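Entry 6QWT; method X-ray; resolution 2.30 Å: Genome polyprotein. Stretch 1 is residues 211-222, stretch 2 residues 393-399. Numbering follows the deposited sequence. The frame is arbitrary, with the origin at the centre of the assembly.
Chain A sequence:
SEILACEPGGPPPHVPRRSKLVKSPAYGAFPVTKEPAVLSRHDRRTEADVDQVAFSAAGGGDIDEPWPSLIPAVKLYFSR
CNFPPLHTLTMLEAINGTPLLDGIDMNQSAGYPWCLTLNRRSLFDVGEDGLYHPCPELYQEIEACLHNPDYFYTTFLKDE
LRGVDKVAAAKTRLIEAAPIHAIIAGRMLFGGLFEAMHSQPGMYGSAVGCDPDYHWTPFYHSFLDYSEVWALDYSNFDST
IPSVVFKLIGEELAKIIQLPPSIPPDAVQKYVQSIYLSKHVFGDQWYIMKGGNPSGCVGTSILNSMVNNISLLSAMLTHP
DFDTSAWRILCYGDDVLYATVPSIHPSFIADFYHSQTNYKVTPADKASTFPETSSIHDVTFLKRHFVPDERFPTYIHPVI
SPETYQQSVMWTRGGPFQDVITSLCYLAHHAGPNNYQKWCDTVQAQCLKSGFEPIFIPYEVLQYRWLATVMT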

# COMPACT_ATOMS: atom_id res chain seq x y z
N ASP A 211 4.35 -7.57 -9.75
CA ASP A 211 4.51 -8.94 -9.31
C ASP A 211 5.99 -9.14 -9.00
O ASP A 211 6.80 -9.23 -9.94
CB ASP A 211 4.03 -9.92 -10.38
CG ASP A 211 4.09 -11.36 -9.93
OD1 ASP A 211 3.90 -11.62 -8.72
OD2 ASP A 211 4.31 -12.25 -10.79
N PRO A 212 6.39 -9.18 -7.73
CA PRO A 212 7.83 -9.21 -7.40
C PRO A 212 8.61 -10.29 -8.13
O PRO A 212 9.75 -10.05 -8.53
CB PRO A 212 7.83 -9.42 -5.88
CG PRO A 212 6.53 -8.82 -5.43
CD PRO A 212 5.54 -9.09 -6.52
N ASP A 213 8.01 -11.48 -8.32
CA ASP A 213 8.69 -12.54 -9.06
C ASP A 213 9.08 -12.08 -10.46
O ASP A 213 10.16 -12.42 -10.95
CB ASP A 213 7.80 -13.78 -9.14
CG ASP A 213 7.88 -14.65 -7.91
OD1 ASP A 213 7.12 -15.64 -7.84
OD2 ASP A 213 8.69 -14.35 -7.01
N TYR A 214 8.21 -11.31 -11.11
CA TYR A 214 8.46 -10.88 -12.48
C TYR A 214 9.17 -9.54 -12.55
O TYR A 214 10.14 -9.38 -13.31
CB TYR A 214 7.14 -10.81 -13.26
CG TYR A 214 7.30 -10.31 -14.68
CD1 TYR A 214 7.13 -8.96 -14.99
CD2 TYR A 214 7.63 -11.18 -15.71
CE1 TYR A 214 7.29 -8.50 -16.28
CE2 TYR A 214 7.79 -10.72 -17.01
CZ TYR A 214 7.62 -9.38 -17.28
OH TYR A 214 7.77 -8.91 -18.57
N HIS A 215 8.71 -8.56 -11.78
CA HIS A 215 9.15 -7.18 -11.98
C HIS A 215 10.46 -6.85 -11.29
O HIS A 215 11.04 -5.80 -11.58
CB HIS A 215 8.05 -6.22 -11.52
CG HIS A 215 6.90 -6.14 -12.48
ND1 HIS A 215 5.69 -6.73 -12.23
CD2 HIS A 215 6.80 -5.55 -13.69
CE1 HIS A 215 4.88 -6.51 -13.25
NE2 HIS A 215 5.52 -5.80 -14.15
N TRP A 216 10.96 -7.71 -10.41
CA TRP A 216 12.25 -7.44 -9.79
C TRP A 216 13.38 -7.36 -10.81
O TRP A 216 14.38 -6.68 -10.55
CB TRP A 216 12.56 -8.50 -8.72
CG TRP A 216 12.65 -7.93 -7.33
CD1 TRP A 216 13.69 -8.08 -6.47
CD2 TRP A 216 11.67 -7.13 -6.65
NE1 TRP A 216 13.43 -7.42 -5.29
CE2 TRP A 216 12.20 -6.82 -5.38
CE3 TRP A 216 10.41 -6.63 -7.00
CZ2 TRP A 216 11.50 -6.05 -4.45
CZ3 TRP A 216 9.72 -5.87 -6.07
CH2 TRP A 216 10.27 -5.58 -4.82
N THR A 217 13.23 -8.01 -11.98
CA THR A 217 14.27 -7.92 -13.00
C THR A 217 14.26 -6.55 -13.68
O THR A 217 15.31 -5.88 -13.69
CB THR A 217 14.13 -9.07 -14.00
OG1 THR A 217 14.44 -10.31 -13.36
CG2 THR A 217 15.07 -8.87 -15.19
N PRO A 218 13.15 -6.06 -14.25
CA PRO A 218 13.20 -4.70 -14.83
C PRO A 218 13.37 -3.61 -13.79
O PRO A 218 13.98 -2.58 -14.10
CB PRO A 218 11.85 -4.59 -15.56
CG PRO A 218 10.96 -5.55 -14.88
CD PRO A 218 11.84 -6.70 -14.49
N PHE A 219 12.86 -3.79 -12.56
CA PHE A 219 13.15 -2.84 -11.49
C PHE A 219 14.65 -2.71 -11.26
O PHE A 219 15.19 -1.60 -11.17
CB PHE A 219 12.46 -3.27 -10.19
CG PHE A 219 10.96 -3.07 -10.18
CD1 PHE A 219 10.21 -3.44 -9.07
CD2 PHE A 219 10.30 -2.53 -11.27
CE1 PHE A 219 8.84 -3.27 -9.05
CE2 PHE A 219 8.93 -2.35 -11.26
CZ PHE A 219 8.19 -2.72 -10.15
N TYR A 220 15.33 -3.85 -11.17
CA TYR A 220 16.78 -3.88 -10.94
C TYR A 220 17.53 -3.17 -12.06
O TYR A 220 18.37 -2.30 -11.81
CB TYR A 220 17.23 -5.33 -10.80
CG TYR A 220 18.70 -5.56 -10.58
CD1 TYR A 220 19.23 -5.58 -9.29
CD2 TYR A 220 19.56 -5.80 -11.64
CE1 TYR A 220 20.58 -5.80 -9.07
CE2 TYR A 220 20.91 -6.03 -11.43
CZ TYR A 220 21.41 -6.03 -10.15
OH TYR A 220 22.75 -6.26 -9.93
N HIS A 221 17.25 -3.54 -13.31
CA HIS A 221 17.99 -2.98 -14.43
C HIS A 221 17.65 -1.52 -14.69
O HIS A 221 18.44 -0.82 -15.34
CB HIS A 221 17.74 -3.82 -15.69
CG HIS A 221 18.30 -5.20 -15.61
ND1 HIS A 221 19.65 -5.46 -15.55
CD2 HIS A 221 17.69 -6.41 -15.57
CE1 HIS A 221 19.85 -6.76 -15.48
NE2 HIS A 221 18.68 -7.36 -15.49
N SER A 222 16.52 -1.03 -14.18
CA SER A 222 16.18 0.38 -14.37
C SER A 222 17.09 1.28 -13.55
O SER A 222 17.29 2.45 -13.92
CB SER A 222 14.71 0.63 -14.01
OG SER A 222 14.56 0.79 -12.61
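Stretch 2 (393-399) PTYIHPV

Stretch 2 enters as a loop through Pro-393, Thr-394 and Tyr-395, then extends into a strand at Ile-396 that runs on past Val-399. It lies across the helix 212-222 with an angle of 116° between the N-to-C directions, so the two chains run obliquely against each other, and their axes approach to 6.9 Å. The backbones come nearest at Thr-217 and Ile-396, whose CA atoms are 4.8 Å apart.

The strand's alternation sets the shape of the contact. Ile-396 and Pro-398 point their CA-to-CB bonds toward the helix, while His-397 and Val-399 point away. Ile-396 buries the most area and packs mainly on Tyr-220: its CD1 lies over a face of the ring, 3.5 Å from Tyr-220 CD2. Ile-396 CG2 also comes within 4.5 Å of Trp-216 CD1, one helical turn back. Pro-398 is the second bump. Its CB sits over a face of the indole, 3.6 Å from Trp-216 CD1, and its ring also packs on the first helical turn, with Pro-398 CG 3.5 Å from Pro-212 O and 3.7 Å from Asp-213 OD2.

Two hydrogen bonds join the helix to the strand's first residue and the loop before it. Ile-396 N donates to Thr-217 OG1 at 3.0 Å, close to where the backbones are nearest. One turn farther along, the m rotamer of His-221 brings its imidazole edge to the loop, and His-221 NE2 donates to Thr-394 O at 2.8 Å, nearly in line. Thr-217 CG2 packs 3.5 Å from that same Thr-394 O.

The helix is kinked where the N atoms of Thr-217 and Pro-218 lack bonds to the preceding turn. Here water 1 lies between the stretches, hydrogen-bonded with Asp-213 O at 2.7 Å and Ile-396 O at 2.8 Å.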

# COMPACT_ATOMS: atom_id res chain seq x y z
N PRO A 393 22.35 -14.66 -14.51
CA PRO A 393 22.50 -13.44 -13.69
C PRO A 393 21.69 -12.25 -14.15
O PRO A 393 21.54 -11.29 -13.38
CB PRO A 393 24.01 -13.15 -13.78
CG PRO A 393 24.63 -14.41 -14.30
CD PRO A 393 23.60 -15.04 -15.17
N THR A 394 21.17 -12.25 -15.38
CA THR A 394 20.35 -11.13 -15.82
C THR A 394 18.98 -11.12 -15.15
O THR A 394 18.30 -10.09 -15.19
CB THR A 394 20.18 -11.14 -17.34
OG1 THR A 394 19.60 -12.39 -17.74
CG2 THR A 394 21.53 -10.97 -18.03
N TYR A 395 18.58 -12.23 -14.54
CA TYR A 395 17.29 -12.33 -13.88
C TYR A 395 17.48 -12.27 -12.37
O TYR A 395 18.41 -12.87 -11.83
CB TYR A 395 16.58 -13.62 -14.30
CG TYR A 395 16.38 -13.67 -15.80
CD1 TYR A 395 17.25 -14.39 -16.61
CD2 TYR A 395 15.36 -12.96 -16.40
CE1 TYR A 395 17.08 -14.42 -17.98
CE2 TYR A 395 15.18 -12.98 -17.77
CZ TYR A 395 16.05 -13.71 -18.56
OH TYR A 395 15.87 -13.73 -19.92
N ILE A 396 16.60 -11.52 -11.71
CA ILE A 396 16.84 -11.05 -10.35
C ILE A 396 15.79 -11.64 -9.42
O ILE A 396 14.58 -11.49 -9.66
CB ILE A 396 16.81 -9.51 -10.29
CG1 ILE A 396 17.65 -8.92 -11.43
CG2 ILE A 396 17.32 -9.02 -8.94
CD1 ILE A 396 19.12 -9.29 -11.38
N HIS A 397 16.25 -12.30 -8.35
CA HIS A 397 15.37 -12.87 -7.34
C HIS A 397 14.91 -11.79 -6.36
O HIS A 397 15.72 -10.97 -5.92
CB HIS A 397 16.10 -13.96 -6.55
CG HIS A 397 16.35 -15.22 -7.33
ND1 HIS A 397 15.44 -16.25 -7.39
CD2 HIS A 397 17.42 -15.61 -8.06
CE1 HIS A 397 15.94 -17.23 -8.13
NE2 HIS A 397 17.13 -16.87 -8.55
N PRO A 398 13.62 -11.77 -6.01
CA PRO A 398 13.18 -11.00 -4.84
C PRO A 398 13.37 -11.82 -3.58
O PRO A 398 12.66 -12.79 -3.34
CB PRO A 398 11.70 -10.74 -5.15
CG PRO A 398 11.28 -11.90 -6.00
CD PRO A 398 12.50 -12.35 -6.76
N VAL A 399 14.36 -11.43 -2.77
CA VAL A 399 14.74 -12.18 -1.58
C VAL A 399 14.18 -11.42 -0.37
O VAL A 399 14.77 -10.44 0.08
CB VAL A 399 16.25 -12.37 -1.49
CG1 VAL A 399 16.61 -13.24 -0.29
CG2 VAL A 399 16.77 -12.99 -2.78
O HOH W 1 12.32 -10.78 -11.19